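Local coordinates for mitotic checkpoint control protein kinase BUB1 (PDB 6JKK) that forms the protein kinase domain of BubR1, a mitotic checkpoint protein of the kinetochore, and probably binds ATP and phosphorylates targets such as CENP-E, at residues Q109-A115 with V201-I206; L139-C143 with V255-L259; E50-F56 with D118-V122; R42-N46 with G68-V72; L231-I235 with L247-G251. All blocks are in the same frame, centred on the assembly; numbering follows the deposited sequence.

How the contacts relate
The five contacts run through both lobes of the kinase fold. Contacts 3 and 4, with centres about 14 Å apart, belong to the N-lobe and reach the same mixed sheet, whose strands 54-64 and 68-75 are neighbours. Contact 1 lies between the lobes, its centre about 23 Å from that of contact 3 and about 17 Å from that of contact 2; residues 109-115 run almost directly into 118-122 of contact 3. Contacts 2 and 5, centres about 16 Å apart, both use helix 246-261 in the C-lobe, at residues 255-259 and 247-251. Along the chain contacts 1 and 3 alternate, and contact 1 ties the C-helix-to-strand loop to a hairpin much later in the sequence.

Contact 1 (Q109-A115 with V201-I206); sequences QMIPSYA and VSLQLI
Residues 109-115 pass through a short 3-10 turn, with Ser113 N bonded to Met110 O (2.9 Å), and then extend beside strand 203-205 to make a single parallel bridge. Tyr114 pairs with Leu205 (CA-CA 4.9 Å): Leu205 N donates to Ser113 O (2.8 Å) and Ala115 N to Leu205 O (2.9 Å). Gln204, fully extended (tt, chi3 94°), carries its amide NE2 back to Pro112 O at 2.9 Å, a carbonyl joined to Leu203 O by a bridging water. The arrangement is that of the kinase loop between the C-helix and the next N-lobe strand, fastened here to the beta-hairpin that follows the catalytic loop. Val201, with a nearly eclipsed chi1 of 3°, fits CG2 against Ser113 OG (3.2 Å; Ser113 is m) and CG1 against Met110 CE (3.9 Å; Met110 is mm). Ala115 CB meets Ile206 CG2 at 3.9 Å. The m rotamer of Tyr114 leaves CD1 4.4 Å from Leu205 CB, while its hydroxyl bonds to Ile169 O of helix 156-175.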
# COMPACT_ATOMS: atom_id res chain seq x y z
N GLN A 109 -5.57 3.89 -16.37
CA GLN A 109 -4.81 4.76 -15.47
C GLN A 109 -4.31 4.06 -14.20
O GLN A 109 -3.22 4.36 -13.71
CB GLN A 109 -5.66 5.98 -15.10
CG GLN A 109 -4.92 7.04 -14.29
CD GLN A 109 -5.85 8.11 -13.76
OE1 GLN A 109 -7.07 7.93 -13.71
NE2 GLN A 109 -5.28 9.23 -13.34
N MET A 110 -5.11 3.12 -13.68
CA MET A 110 -4.87 2.54 -12.36
C MET A 110 -4.14 1.19 -12.37
O MET A 110 -3.70 0.72 -11.33
CB MET A 110 -6.18 2.40 -11.59
CG MET A 110 -6.75 3.71 -11.08
SD MET A 110 -5.60 4.59 -10.00
CE MET A 110 -5.41 6.08 -10.97
N ILE A 111 -4.01 0.58 -13.53
CA ILE A 111 -3.34 -0.73 -13.61
C ILE A 111 -1.90 -0.74 -13.03
O ILE A 111 -1.57 -1.63 -12.23
CB ILE A 111 -3.44 -1.34 -15.02
CG1 ILE A 111 -4.90 -1.70 -15.33
CG2 ILE A 111 -2.55 -2.57 -15.14
CD1 ILE A 111 -5.22 -1.78 -16.81
N PRO A 112 -1.06 0.26 -13.38
CA PRO A 112 0.28 0.28 -12.78
C PRO A 112 0.29 0.61 -11.28
O PRO A 112 1.35 0.52 -10.65
CB PRO A 112 0.99 1.41 -13.54
CG PRO A 112 0.24 1.53 -14.84
CD PRO A 112 -1.19 1.26 -14.46
N SER A 113 -0.86 0.98 -10.72
CA SER A 113 -0.92 1.45 -9.33
C SER A 113 -1.00 0.33 -8.31
O SER A 113 -0.96 0.59 -7.10
CB SER A 113 -2.12 2.38 -9.13
OG SER A 113 -2.19 3.35 -10.14
N TYR A 114 -1.15 -0.91 -8.77
CA TYR A 114 -1.27 -2.05 -7.86
C TYR A 114 -0.27 -3.11 -8.26
O TYR A 114 -0.13 -3.42 -9.44
CB TYR A 114 -2.70 -2.62 -7.90
CG TYR A 114 -3.74 -1.55 -7.66
CD1 TYR A 114 -4.01 -1.08 -6.38
CD2 TYR A 114 -4.42 -0.99 -8.72
CE1 TYR A 114 -4.94 -0.08 -6.16
CE2 TYR A 114 -5.35 0.02 -8.52
CZ TYR A 114 -5.61 0.46 -7.25
OH TYR A 114 -6.54 1.45 -7.05
N ALA A 115 0.43 -3.67 -7.27
CA ALA A 115 1.40 -4.74 -7.52
C ALA A 115 0.74 -5.85 -8.31
O ALA A 115 -0.42 -6.17 -8.08
CB ALA A 115 1.94 -5.28 -6.21
N VAL A 201 -0.01 8.50 -12.35
CA VAL A 201 0.43 7.83 -11.14
C VAL A 201 1.89 7.38 -11.28
O VAL A 201 2.29 6.81 -12.29
CB VAL A 201 -0.52 6.66 -10.77
CG1 VAL A 201 -1.61 6.51 -11.82
CG2 VAL A 201 0.23 5.36 -10.58
N SER A 202 2.68 7.70 -10.26
CA SER A 202 4.06 7.23 -10.20
C SER A 202 4.24 6.28 -9.03
O SER A 202 5.31 5.69 -8.86
CB SER A 202 5.02 8.41 -10.07
OG SER A 202 4.92 9.27 -11.19
N LEU A 203 3.18 6.13 -8.23
CA LEU A 203 3.19 5.24 -7.07
C LEU A 203 2.51 3.90 -7.34
O LEU A 203 1.65 3.79 -8.22
CB LEU A 203 2.46 5.90 -5.90
CG LEU A 203 3.21 6.59 -4.76
CD1 LEU A 203 4.64 6.99 -5.12
CD2 LEU A 203 2.41 7.78 -4.27
N GLN A 204 2.89 2.88 -6.57
CA GLN A 204 2.25 1.57 -6.66
C GLN A 204 2.05 1.01 -5.26
O GLN A 204 2.98 0.98 -4.45
CB GLN A 204 3.10 0.61 -7.49
CG GLN A 204 2.48 -0.78 -7.69
CD GLN A 204 3.36 -1.68 -8.54
OE1 GLN A 204 4.16 -2.46 -8.02
NE2 GLN A 204 3.21 -1.58 -9.86
N LEU A 205 0.83 0.56 -4.98
CA LEU A 205 0.50 -0.07 -3.70
C LEU A 205 0.85 -1.56 -3.77
O LEU A 205 0.49 -2.24 -4.73
CB LEU A 205 -1.00 0.09 -3.41
CG LEU A 205 -1.53 -0.46 -2.09
CD1 LEU A 205 -0.90 0.28 -0.92
CD2 LEU A 205 -3.05 -0.36 -2.03
N ILE A 206 1.56 -2.05 -2.75
CA ILE A 206 2.04 -3.44 -2.74
C ILE A 206 1.68 -4.15 -1.44
O ILE A 206 1.22 -3.52 -0.47
CB ILE A 206 3.57 -3.48 -2.89
CG1 ILE A 206 4.25 -2.89 -1.64
CG2 ILE A 206 4.02 -2.71 -4.14
CD1 ILE A 206 5.78 -3.07 -1.57
O HOH W 1 2.86 2.95 -10.68

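Contact 2 (L139-C143 with V255-L259); sequences LIGVC and VMHVL
Leu259, Cys143 and Leu139 carry this packing of two helices that run nearly parallel, their local axes 10.9 Å apart and inclined at 16°. Both segments are regular alpha-helix, with Cys143 N bonded to Leu139 O (2.8 Å) and Leu259 N to Val255 O (3.1 Å). The closest CA pair is Cys143-Leu259, 6.4 Å apart. Leu259, in the mt rotamer, swings its end across the gap so that CD2 lies 3.8 Å from Cys143 SG and CD1 4.1 Å from Leu139 CD1. Cys143, with chi1 t, also brings SG to 3.8 Å from Val258 O. One turn earlier Leu139, again mt and pointing toward its partner helix, sets CD1 4.1 Å from Val255 CG1; the looser fit of Ile140 CD1 to Val258 CG1 (4.4 Å) flanks the row. Met166 of helix 156-175 touches both Leu139 and Val255. The largely apolar seam joins the helix after the hinge to the central buried helix 246-261, the D and F helices of the protein kinase C-lobe.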
# COMPACT_ATOMS: atom_id res chain seq x y z
N LEU A 139 8.16 4.53 -0.34
CA LEU A 139 8.07 5.91 0.15
C LEU A 139 8.95 6.17 1.37
O LEU A 139 9.43 7.29 1.55
CB LEU A 139 6.62 6.30 0.44
CG LEU A 139 5.87 6.85 -0.76
CD1 LEU A 139 4.50 7.36 -0.36
CD2 LEU A 139 6.67 7.96 -1.43
N ILE A 140 9.14 5.14 2.19
CA ILE A 140 10.06 5.22 3.33
C ILE A 140 11.47 5.52 2.85
O ILE A 140 12.12 6.47 3.30
CB ILE A 140 10.06 3.91 4.15
CG1 ILE A 140 8.90 3.88 5.13
CG2 ILE A 140 11.37 3.74 4.93
CD1 ILE A 140 9.03 4.91 6.25
N GLY A 141 11.95 4.70 1.91
CA GLY A 141 13.30 4.85 1.39
C GLY A 141 13.51 6.19 0.71
O GLY A 141 14.55 6.82 0.86
N VAL A 142 12.50 6.62 -0.05
CA VAL A 142 12.52 7.92 -0.72
C VAL A 142 12.51 9.06 0.29
O VAL A 142 13.31 9.99 0.21
CB VAL A 142 11.31 8.06 -1.67
CG1 VAL A 142 11.19 9.49 -2.18
CG2 VAL A 142 11.43 7.09 -2.83
N CYS A 143 11.60 8.98 1.25
CA CYS A 143 11.47 10.00 2.30
C CYS A 143 12.78 10.19 3.06
O CYS A 143 13.21 11.32 3.38
CB CYS A 143 10.39 9.56 3.27
SG CYS A 143 9.56 10.86 4.17
N VAL A 255 0.65 7.76 6.56
CA VAL A 255 1.66 7.94 5.51
C VAL A 255 1.88 9.42 5.20
O VAL A 255 3.02 9.87 5.06
CB VAL A 255 1.28 7.20 4.21
CG1 VAL A 255 2.35 7.43 3.15
CG2 VAL A 255 1.14 5.71 4.47
N MET A 256 0.79 10.17 5.08
CA MET A 256 0.89 11.61 4.85
C MET A 256 1.68 12.26 5.98
O MET A 256 2.49 13.16 5.74
CB MET A 256 -0.49 12.26 4.75
CG MET A 256 -1.37 11.74 3.62
SD MET A 256 -2.95 12.61 3.67
CE MET A 256 -3.82 11.78 2.33
N HIS A 257 1.46 11.79 7.20
CA HIS A 257 2.14 12.32 8.38
C HIS A 257 3.65 12.10 8.34
O HIS A 257 4.43 12.99 8.70
CB HIS A 257 1.54 11.70 9.65
CG HIS A 257 2.00 12.34 10.93
ND1 HIS A 257 3.23 12.07 11.49
CD2 HIS A 257 1.40 13.21 11.76
CE1 HIS A 257 3.37 12.76 12.60
NE2 HIS A 257 2.27 13.47 12.79
N VAL A 258 4.06 10.90 7.92
CA VAL A 258 5.49 10.59 7.83
C VAL A 258 6.17 11.45 6.77
O VAL A 258 7.29 11.93 6.97
CB VAL A 258 5.72 9.09 7.53
CG1 VAL A 258 7.20 8.79 7.37
CG2 VAL A 258 5.17 8.24 8.64
N LEU A 259 5.48 11.66 5.65
CA LEU A 259 6.01 12.45 4.55
C LEU A 259 6.17 13.91 4.96
O LEU A 259 7.21 14.53 4.72
CB LEU A 259 5.10 12.35 3.32
CG LEU A 259 4.90 10.95 2.72
CD1 LEU A 259 4.00 11.02 1.49
CD2 LEU A 259 6.23 10.35 2.36

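Contact 3 (E50-F56 with D118-V122); sequences EVHNEKF and DYALV
Tyr119 lays its ring across the side chains of Val51, Glu54 and Phe56. The edge of Phe56 meets its face in an offset edge-to-face pair, centroids 5.6 Å apart and planes at 69°, with Phe56 CZ 3.5 Å from Tyr119 CD1; both residues have chi1 m (-61° and -66°). Glu54, mm, sets CG 3.4 Å from Tyr119 OH, while its carboxylate bonds to His75. Residues 50-56 form the tip of a tight beta-hairpin: a type II' turn from Val51 to Glu54, with His52 at phi/psi 59/-117, closed by Val51 N to Glu54 O (2.9 Å) and Glu54 N to Val51 O (3.0 Å). In the mixed sheet of the kinase N-lobe this hairpin lies toward one end and strand 119-122 toward the other, so the contact spans the curled sheet through side chains rather than by strand pairing. The nearest CA pair is Val51-Leu121, at 6.3 Å. Val51, t, points CG1 at Tyr119 CB (4.1 Å) and CG2 at Leu121 CB (4.3 Å). Asp118 and Tyr119 both face Ile130, a classic beta bulge; Ile130 itself touches Val51, Phe56 and Tyr119.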
# COMPACT_ATOMS: atom_id res chain seq x y z
N GLU A 50 13.51 -21.03 -11.14
CA GLU A 50 12.67 -21.21 -12.31
C GLU A 50 11.19 -21.32 -11.95
O GLU A 50 10.82 -21.98 -10.98
CB GLU A 50 13.10 -22.45 -13.10
CG GLU A 50 14.47 -22.33 -13.74
CD GLU A 50 14.73 -23.44 -14.76
OE1 GLU A 50 14.51 -23.19 -15.96
OE2 GLU A 50 15.15 -24.54 -14.34
N VAL A 51 10.35 -20.65 -12.73
CA VAL A 51 8.92 -20.89 -12.69
C VAL A 51 8.54 -21.32 -14.10
O VAL A 51 8.50 -20.48 -15.01
CB VAL A 51 8.11 -19.65 -12.27
CG1 VAL A 51 6.63 -20.00 -12.18
CG2 VAL A 51 8.61 -19.12 -10.93
N HIS A 52 8.28 -22.61 -14.27
CA HIS A 52 8.02 -23.17 -15.59
C HIS A 52 9.20 -22.95 -16.54
O HIS A 52 10.29 -23.44 -16.31
CB HIS A 52 6.72 -22.60 -16.18
CG HIS A 52 5.49 -23.05 -15.46
ND1 HIS A 52 5.23 -24.38 -15.17
CD2 HIS A 52 4.43 -22.35 -14.97
CE1 HIS A 52 4.08 -24.47 -14.54
NE2 HIS A 52 3.57 -23.26 -14.41
N ASN A 53 8.97 -22.19 -17.62
CA ASN A 53 10.02 -21.92 -18.59
C ASN A 53 10.85 -20.67 -18.27
O ASN A 53 11.86 -20.41 -18.91
CB ASN A 53 9.44 -21.81 -20.01
CG ASN A 53 9.12 -23.17 -20.62
OD1 ASN A 53 9.90 -24.12 -20.51
ND2 ASN A 53 7.96 -23.27 -21.26
N GLU A 54 10.40 -19.92 -17.27
CA GLU A 54 11.02 -18.64 -16.95
C GLU A 54 12.12 -18.78 -15.90
O GLU A 54 11.89 -19.35 -14.83
CB GLU A 54 9.95 -17.65 -16.49
CG GLU A 54 8.72 -17.64 -17.39
CD GLU A 54 9.04 -17.27 -18.83
OE1 GLU A 54 8.46 -17.89 -19.75
OE2 GLU A 54 9.87 -16.36 -19.04
N LYS A 55 13.31 -18.26 -16.21
CA LYS A 55 14.43 -18.31 -15.28
C LYS A 55 14.74 -16.93 -14.68
O LYS A 55 14.67 -15.91 -15.38
CB LYS A 55 15.69 -18.87 -15.95
CG LYS A 55 16.94 -18.80 -15.08
CD LYS A 55 18.16 -19.38 -15.77
CE LYS A 55 18.05 -20.88 -15.88
NZ LYS A 55 19.32 -21.49 -16.40
N PHE A 56 15.06 -16.91 -13.39
CA PHE A 56 15.31 -15.66 -12.69
C PHE A 56 16.65 -15.72 -11.98
O PHE A 56 17.02 -16.76 -11.45
CB PHE A 56 14.21 -15.41 -11.65
CG PHE A 56 12.84 -15.28 -12.24
CD1 PHE A 56 12.10 -16.41 -12.57
CD2 PHE A 56 12.28 -14.03 -12.46
CE1 PHE A 56 10.83 -16.29 -13.11
CE2 PHE A 56 11.01 -13.90 -13.00
CZ PHE A 56 10.28 -15.03 -13.32
N ASP A 118 3.60 -11.50 -11.21
CA ASP A 118 3.94 -11.98 -12.55
C ASP A 118 4.01 -13.50 -12.59
O ASP A 118 3.60 -14.13 -13.57
CB ASP A 118 5.28 -11.40 -13.00
CG ASP A 118 5.24 -9.90 -13.22
OD1 ASP A 118 4.14 -9.32 -13.33
OD2 ASP A 118 6.34 -9.30 -13.31
N TYR A 119 4.56 -14.08 -11.52
CA TYR A 119 4.73 -15.52 -11.42
C TYR A 119 4.59 -15.97 -9.98
O TYR A 119 4.91 -15.22 -9.04
CB TYR A 119 6.10 -15.95 -11.97
CG TYR A 119 6.23 -15.70 -13.46
CD1 TYR A 119 6.86 -14.56 -13.94
CD2 TYR A 119 5.69 -16.60 -14.37
CE1 TYR A 119 6.96 -14.33 -15.30
CE2 TYR A 119 5.79 -16.38 -15.73
CZ TYR A 119 6.43 -15.24 -16.19
OH TYR A 119 6.52 -15.03 -17.54
N ALA A 120 4.09 -17.19 -9.81
CA ALA A 120 3.89 -17.76 -8.47
C ALA A 120 4.44 -19.17 -8.40
O ALA A 120 4.06 -20.04 -9.19
CB ALA A 120 2.41 -17.75 -8.10
N LEU A 121 5.34 -19.40 -7.45
CA LEU A 121 5.81 -20.75 -7.18
C LEU A 121 5.20 -21.15 -5.85
O LEU A 121 5.46 -20.53 -4.82
CB LEU A 121 7.34 -20.76 -7.11
CG LEU A 121 8.05 -22.11 -7.04
CD1 LEU A 121 7.79 -22.91 -8.31
CD2 LEU A 121 9.54 -21.91 -6.81
N VAL A 122 4.35 -22.17 -5.89
CA VAL A 122 3.54 -22.54 -4.72
C VAL A 122 3.81 -23.98 -4.27
O VAL A 122 3.39 -24.94 -4.92
CB VAL A 122 2.04 -22.35 -5.03
CG1 VAL A 122 1.21 -22.72 -3.83
CG2 VAL A 122 1.77 -20.90 -5.43

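Contact 4 (R42-N46 with G68-V72); sequences RLHPN and GSVYV
Residues 42-46 form an irregular, largely extended connection between strands 34-36 and 47-51, running over one face of strand 68-72. Arg42 (phi/psi -62/132) leads into Leu43 (-63/140), whose backbone N is bonded to the side chain of Gln86 on strand 80-87. Leu43 points toward the strand in the mt rotamer, with CB 3.7 Å from Tyr71 CD1 and CD1 4.3 Å from Ser69 OG; its CA lies 7.6 Å from that of Tyr71, the nearest such pair. His44 turns its side chain away, and its carbonyl carbon C stands 4.1 Å from Tyr71 CE2. Pro45 (-59/151) then brings CD to 3.6 Å from Tyr71 CE2 and 3.5 Å from Tyr71 OH, before Asn46 takes a left-handed conformation (59/42). Leu43 and Pro45 thus both approach the Tyr71 ring (chi1 -84°, chi2 80°) from the same side of its plane. Strand 68-72 leaves the glycine-rich loop of the kinase N-lobe; Val70 points away from the connection, consistent with the place of the strand's valine on the nucleotide side in protein kinases. Mainly hydrocarbon meets an aromatic ring, so the 201 Å² of buried surface rests on van der Waals fit.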
# COMPACT_ATOMS: atom_id res chain seq x y z
N ARG A 42 14.40 -22.48 0.16
CA ARG A 42 14.63 -21.18 0.77
C ARG A 42 15.40 -20.31 -0.22
O ARG A 42 16.37 -20.77 -0.83
CB ARG A 42 15.42 -21.37 2.07
CG ARG A 42 15.44 -20.16 2.99
CD ARG A 42 16.03 -20.53 4.36
NE ARG A 42 15.07 -21.27 5.18
CZ ARG A 42 14.45 -20.75 6.24
NH1 ARG A 42 14.69 -19.50 6.60
NH2 ARG A 42 13.59 -21.48 6.94
N LEU A 43 14.95 -19.08 -0.43
CA LEU A 43 15.65 -18.18 -1.34
C LEU A 43 17.05 -17.91 -0.81
O LEU A 43 17.25 -17.76 0.39
CB LEU A 43 14.89 -16.86 -1.48
CG LEU A 43 13.57 -16.88 -2.26
CD1 LEU A 43 12.84 -15.54 -2.13
CD2 LEU A 43 13.81 -17.20 -3.72
N HIS A 44 18.03 -17.86 -1.71
CA HIS A 44 19.41 -17.60 -1.31
C HIS A 44 20.07 -16.68 -2.34
O HIS A 44 19.84 -16.82 -3.54
CB HIS A 44 20.18 -18.91 -1.18
CG HIS A 44 21.42 -18.81 -0.36
ND1 HIS A 44 22.65 -18.51 -0.91
CD2 HIS A 44 21.63 -18.95 0.97
CE1 HIS A 44 23.56 -18.48 0.04
NE2 HIS A 44 22.97 -18.74 1.19
N PRO A 45 20.90 -15.74 -1.86
CA PRO A 45 21.55 -14.79 -2.78
C PRO A 45 22.42 -15.46 -3.84
O PRO A 45 22.96 -16.55 -3.61
CB PRO A 45 22.42 -13.94 -1.84
CG PRO A 45 22.53 -14.73 -0.57
CD PRO A 45 21.23 -15.45 -0.45
N ASN A 46 22.55 -14.82 -5.00
CA ASN A 46 23.42 -15.28 -6.09
C ASN A 46 23.10 -16.67 -6.62
O ASN A 46 24.00 -17.46 -6.89
CB ASN A 46 24.89 -15.18 -5.68
CG ASN A 46 25.64 -14.15 -6.49
OD1 ASN A 46 26.25 -14.47 -7.51
ND2 ASN A 46 25.60 -12.90 -6.04
N GLY A 68 9.53 -15.34 6.44
CA GLY A 68 9.84 -15.12 5.04
C GLY A 68 10.96 -14.14 4.77
O GLY A 68 11.66 -13.71 5.69
N SER A 69 11.11 -13.78 3.51
CA SER A 69 12.14 -12.83 3.10
C SER A 69 11.75 -12.21 1.76
O SER A 69 10.84 -12.69 1.09
CB SER A 69 13.49 -13.53 2.98
OG SER A 69 13.45 -14.56 2.00
N VAL A 70 12.44 -11.14 1.40
CA VAL A 70 12.27 -10.51 0.09
C VAL A 70 13.64 -10.37 -0.54
O VAL A 70 14.59 -9.91 0.11
CB VAL A 70 11.58 -9.13 0.19
CG1 VAL A 70 11.56 -8.45 -1.18
CG2 VAL A 70 10.16 -9.27 0.71
N TYR A 71 13.74 -10.76 -1.80
CA TYR A 71 15.00 -10.69 -2.55
C TYR A 71 14.78 -9.91 -3.84
O TYR A 71 13.68 -9.94 -4.39
CB TYR A 71 15.51 -12.09 -2.87
CG TYR A 71 16.30 -12.72 -1.74
CD1 TYR A 71 15.65 -13.32 -0.66
CD2 TYR A 71 17.69 -12.71 -1.75
CE1 TYR A 71 16.37 -13.89 0.38
CE2 TYR A 71 18.42 -13.28 -0.71
CZ TYR A 71 17.75 -13.87 0.35
OH TYR A 71 18.48 -14.43 1.38
N VAL A 72 15.81 -9.21 -4.29
CA VAL A 72 15.75 -8.56 -5.60
C VAL A 72 16.46 -9.46 -6.60
O VAL A 72 17.46 -10.10 -6.26
CB VAL A 72 16.36 -7.13 -5.58
CG1 VAL A 72 17.76 -7.14 -5.00
CG2 VAL A 72 16.35 -6.51 -6.97

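Contact 5 (L231-I235 with L247-G251); sequences LFKCI and LDLYG
At the apolar centre, the ring of Tyr250 lies against the backbone and side chain of Cys234. Cys234 CA stands 3.7 Å from the centroid of the Tyr250 ring, only 11° off its normal, a CH-pi contact, and Cys234 CB is 3.7 Å from Tyr250 CG. The t rotamer of Tyr250 (chi2 86°) points the ring from the helix toward the loop. Leu247, one turn earlier and in the tp rotamer, adds CD1 at 3.9 Å from Cys234 CB, and Ile235, mm, brings CD1 to 4.3 Å from Tyr250 CE1. The closest CA pair is Cys234-Leu247, at 5.8 Å. Residues 247-251 are regular alpha-helix, Gly251 N reaching Leu247 O at 3.2 Å, whereas Lys233 and Cys234 are extended (phi/psi -69/116 and -72/174). Outward, Tyr250 OH sits 3.1 Å from both Leu231 O and Lys233 O and makes a weak hydrogen bond with Arg238 NH1; Lys233 itself points away and forms a salt bridge with Asp230. The loop corresponds to the end of the kinase activation segment and the helix to the F helix of the C-lobe. Asp248, facing away from the loop, bonds to the backbone N atoms of His180 and Ala181, as the F-helix aspartate of kinases does. Around the contact, Tyr250 also touches Leu299 of helix 288-299 and shares Val267 of strand 267-269 with Ile235, while Leu249 packs on helix 156-175.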
# COMPACT_ATOMS: atom_id res chain seq x y z
N LEU A 231 -0.04 1.79 18.04
CA LEU A 231 0.33 2.59 16.87
C LEU A 231 -0.53 2.26 15.65
O LEU A 231 -0.83 3.13 14.84
CB LEU A 231 1.82 2.43 16.52
CG LEU A 231 2.27 3.09 15.21
CD1 LEU A 231 2.05 4.60 15.26
CD2 LEU A 231 3.72 2.77 14.87
N PHE A 232 -0.93 1.00 15.54
CA PHE A 232 -1.71 0.56 14.38
C PHE A 232 -3.21 0.49 14.64
O PHE A 232 -3.98 0.09 13.77
CB PHE A 232 -1.16 -0.77 13.84
CG PHE A 232 0.18 -0.65 13.18
CD1 PHE A 232 1.32 -1.12 13.81
CD2 PHE A 232 0.30 -0.03 11.94
CE1 PHE A 232 2.56 -0.99 13.21
CE2 PHE A 232 1.54 0.11 11.34
CZ PHE A 232 2.67 -0.38 11.97
N LYS A 233 -3.61 0.87 15.84
CA LYS A 233 -5.03 1.00 16.16
C LYS A 233 -5.65 2.16 15.40
O LYS A 233 -5.28 3.32 15.62
CB LYS A 233 -5.22 1.27 17.66
CG LYS A 233 -5.37 0.06 18.56
CD LYS A 233 -5.82 0.55 19.94
CE LYS A 233 -6.02 -0.58 20.92
NZ LYS A 233 -6.35 -0.03 22.27
N CYS A 234 -6.60 1.88 14.50
CA CYS A 234 -7.37 2.97 13.89
C CYS A 234 -8.32 3.54 14.95
O CYS A 234 -8.41 3.01 16.06
CB CYS A 234 -8.11 2.53 12.62
SG CYS A 234 -9.50 1.37 12.84
N ILE A 235 -9.01 4.62 14.62
CA ILE A 235 -9.82 5.33 15.60
C ILE A 235 -10.95 4.48 16.18
O ILE A 235 -11.25 4.53 17.38
CB ILE A 235 -10.38 6.64 15.01
CG1 ILE A 235 -9.23 7.55 14.59
CG2 ILE A 235 -11.27 7.36 16.02
CD1 ILE A 235 -8.22 7.77 15.69
N LEU A 247 -10.01 1.71 8.22
CA LEU A 247 -8.68 1.19 8.55
C LEU A 247 -7.63 1.66 7.55
O LEU A 247 -6.51 2.02 7.93
CB LEU A 247 -8.70 -0.35 8.62
CG LEU A 247 -7.40 -1.03 9.06
CD1 LEU A 247 -7.03 -0.58 10.47
CD2 LEU A 247 -7.50 -2.54 9.00
N ASP A 248 -8.00 1.66 6.27
CA ASP A 248 -7.12 2.14 5.22
C ASP A 248 -6.96 3.65 5.27
O ASP A 248 -5.87 4.18 5.05
CB ASP A 248 -7.67 1.73 3.85
CG ASP A 248 -7.24 0.35 3.45
OD1 ASP A 248 -6.53 -0.31 4.24
OD2 ASP A 248 -7.63 -0.08 2.34
N LEU A 249 -8.05 4.35 5.57
CA LEU A 249 -8.05 5.81 5.59
C LEU A 249 -7.19 6.30 6.75
O LEU A 249 -6.52 7.33 6.66
CB LEU A 249 -9.48 6.35 5.65
CG LEU A 249 -10.39 5.87 4.51
CD1 LEU A 249 -11.74 6.55 4.54
CD2 LEU A 249 -9.73 6.09 3.15
N TYR A 250 -7.18 5.53 7.83
CA TYR A 250 -6.27 5.79 8.94
C TYR A 250 -4.83 5.60 8.48
O TYR A 250 -3.97 6.44 8.74
CB TYR A 250 -6.59 4.86 10.11
CG TYR A 250 -5.65 4.98 11.30
CD1 TYR A 250 -5.87 5.92 12.29
CD2 TYR A 250 -4.55 4.14 11.42
CE1 TYR A 250 -5.02 6.04 13.37
CE2 TYR A 250 -3.69 4.25 12.49
CZ TYR A 250 -3.93 5.19 13.46
OH TYR A 250 -3.08 5.29 14.53
N GLY A 251 -4.57 4.50 7.77
CA GLY A 251 -3.24 4.22 7.24
C GLY A 251 -2.75 5.31 6.31
O GLY A 251 -1.57 5.70 6.35